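Local atomic coordinates of glutathione S-transferase delta (Bombyx mori, PDB entry 3VK9), a protein that probably catalyses the conjugation of glutathione to electrophilic substrates, working as a homodimer of the delta class of glutathione transferases. Residues A93-R98 with T155-S160. Residues are numbered along the deposited sequence; the frame is centred on the assembly and turned at random.
Sequences ALVDQR and TVADLS
Val95 meets Thr155, Val156 and Ala157 where helix 89-119 packs against the capped start of helix 156-167. Thr155 and Asp158 form the capping box that opens the second helix. This N-terminal box is a known feature of the all-helical C-terminal domain of glutathione transferases. The two helix segments run nearly parallel, at 13°, with their axes 9.0 Å apart.

The contact is buried and mostly apolar; the hydroxyl oxygen of Thr155 also packs against a Val95 methyl. Val95 points at the first turn of helix 156-167, and its two methyls take different partners. CG1, anti to the backbone N (chi1 176°), reaches Val156 CG2 at 3.7 Å and also touches Ala157 CB. Val95 and Val156 cross at about a right angle. CG2 of Val95 meets Thr155 tip to tip, 3.9 Å from Thr155 OG1. One turn on, Arg98 adds its CB, 3.7 Å from Ala157 CB. The small alanine lets the backbones come close, with Val95 CA and Ala157 CA 5.5 Å apart. The rest of Arg98 leads away. Its NE bonds to Val149 O, and its guanidinium makes a cation-pi contact with Phe142. Leu94 CD1 lies over one face of that group. Val156 also packs on helices 12-24 and 67-78, which ties the contact to the N-terminal domain.

The two capping bonds lie within 155-160. OG1 of Thr155 sits between the backbone N and the carbonyl carbon (chi1 68°), turned back to accept from Ala157 N. A valine in place of Thr155 would probably leave Ala157 N without its cap and weaken the helix start. Outside the segment, Asp158 OD1 takes Val149 N and Trp184 NE1. Its other oxygen, OD2, uses its anti lone pair to accept from Thr155 N at 2.8 Å.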
loop_
_atom_site.group_PDB
_atom_site.type_symbol
_atom_site.label_atom_id
_atom_site.label_comp_id
_atom_site.label_asym_id
_atom_site.label_seq_id
_atom_site.Cartn_x
_atom_site.Cartn_y
_atom_site.Cartn_z
ATOM N N ALA A 93 -2.816 -7.908 11.529
ATOM C CA ALA A 93 -2.754 -6.457 11.391
ATOM C C ALA A 93 -1.298 -5.971 11.368
ATOM O O ALA A 93 -0.955 -5.045 10.645
ATOM C CB ALA A 93 -3.523 -5.796 12.523
ATOM N N LEU A 94 -0.435 -6.601 12.160
ATOM C CA LEU A 94 0.968 -6.196 12.153
ATOM C C LEU A 94 1.634 -6.495 10.805
ATOM O O LEU A 94 2.432 -5.694 10.301
ATOM C CB LEU A 94 1.739 -6.874 13.292
ATOM C CG LEU A 94 3.200 -6.444 13.415
ATOM C CD1 LEU A 94 3.266 -4.925 13.557
ATOM C CD2 LEU A 94 3.878 -7.151 14.605
ATOM N N VAL A 95 1.326 -7.658 10.236
ATOM C CA VAL A 95 1.843 -8.011 8.919
ATOM C C VAL A 95 1.312 -7.018 7.877
ATOM O O VAL A 95 2.070 -6.421 7.116
ATOM C CB VAL A 95 1.446 -9.451 8.489
ATOM C CG1 VAL A 95 1.934 -9.717 7.060
ATOM C CG2 VAL A 95 1.983 -10.493 9.449
ATOM N N ASP A 96 0.003 -6.836 7.844
ATOM C CA ASP A 96 -0.591 -5.840 6.943
ATOM C C ASP A 96 0.052 -4.447 7.114
ATOM O O ASP A 96 0.393 -3.783 6.129
ATOM C CB ASP A 96 -2.123 -5.746 7.149
ATOM C CG ASP A 96 -2.862 -6.984 6.650
ATOM O OD1 ASP A 96 -2.386 -7.640 5.703
ATOM O OD2 ASP A 96 -3.939 -7.293 7.193
ATOM N N GLN A 97 0.195 -3.995 8.361
ATOM C CA GLN A 97 0.837 -2.703 8.602
ATOM C C GLN A 97 2.193 -2.635 7.916
ATOM O O GLN A 97 2.500 -1.654 7.234
ATOM C CB GLN A 97 1.027 -2.397 10.095
ATOM C CG GLN A 97 1.910 -1.181 10.291
ATOM C CD GLN A 97 1.946 -0.684 11.707
ATOM O OE1 GLN A 97 1.270 -1.216 12.583
ATOM N NE2 GLN A 97 2.746 0.340 11.946
ATOM N N ARG A 98 3.003 -3.676 8.093
ATOM C CA ARG A 98 4.345 -3.672 7.510
ATOM C C ARG A 98 4.275 -3.672 5.980
ATOM O O ARG A 98 5.119 -3.064 5.326
ATOM C CB ARG A 98 5.202 -4.848 8.018
ATOM C CG ARG A 98 5.427 -4.866 9.529
ATOM C CD ARG A 98 6.139 -3.612 10.027
ATOM N NE ARG A 98 6.555 -3.772 11.416
ATOM C CZ ARG A 98 6.207 -2.961 12.405
ATOM N NH1 ARG A 98 5.463 -1.895 12.167
ATOM N NH2 ARG A 98 6.623 -3.209 13.634
ATOM N N THR A 155 7.259 -13.873 7.897
ATOM C CA THR A 155 5.944 -13.626 7.268
ATOM C C THR A 155 6.074 -13.001 5.876
ATOM O O THR A 155 7.154 -12.571 5.468
ATOM C CB THR A 155 5.048 -12.711 8.124
ATOM O OG1 THR A 155 5.605 -11.389 8.164
ATOM C CG2 THR A 155 4.903 -13.258 9.559
ATOM N N VAL A 156 4.967 -12.945 5.145
ATOM C CA VAL A 156 4.988 -12.299 3.852
ATOM C C VAL A 156 5.485 -10.852 3.950
ATOM O O VAL A 156 5.930 -10.290 2.949
ATOM C CB VAL A 156 3.600 -12.349 3.165
ATOM C CG1 VAL A 156 3.289 -13.770 2.720
ATOM C CG2 VAL A 156 2.520 -11.812 4.109
ATOM N N ALA A 157 5.397 -10.245 5.139
ATOM C CA ALA A 157 5.952 -8.908 5.337
ATOM C C ALA A 157 7.480 -8.880 5.212
ATOM O O ALA A 157 8.033 -7.973 4.599
ATOM C CB ALA A 157 5.512 -8.317 6.678
ATOM N N ASP A 158 8.162 -9.853 5.813
ATOM C CA ASP A 158 9.612 -9.963 5.627
ATOM C C ASP A 158 9.955 -10.122 4.133
ATOM O O ASP A 158 10.868 -9.493 3.604
ATOM C CB ASP A 158 10.177 -11.146 6.434
ATOM C CG ASP A 158 9.927 -11.014 7.942
ATOM O OD1 ASP A 158 10.574 -10.160 8.586
ATOM O OD2 ASP A 158 9.095 -11.774 8.481
ATOM N N LEU A 159 9.219 -10.977 3.449
ATOM C CA LEU A 159 9.560 -11.313 2.079
ATOM C C LEU A 159 9.373 -10.116 1.129
ATOM O O LEU A 159 10.194 -9.861 0.248
ATOM C CB LEU A 159 8.733 -12.523 1.616
ATOM C CG LEU A 159 8.836 -13.808 2.451
ATOM C CD1 LEU A 159 7.964 -14.945 1.849
ATOM C CD2 LEU A 159 10.278 -14.251 2.584
ATOM N N SER A 160 8.287 -9.386 1.315
ATOM C CA SER A 160 8.043 -8.182 0.524
ATOM C C SER A 160 9.080 -7.107 0.867
ATOM O O SER A 160 9.660 -6.491 -0.022
ATOM C CB SER A 160 6.621 -7.667 0.761
ATOM O OG SER A 160 6.357 -6.538 -0.041
#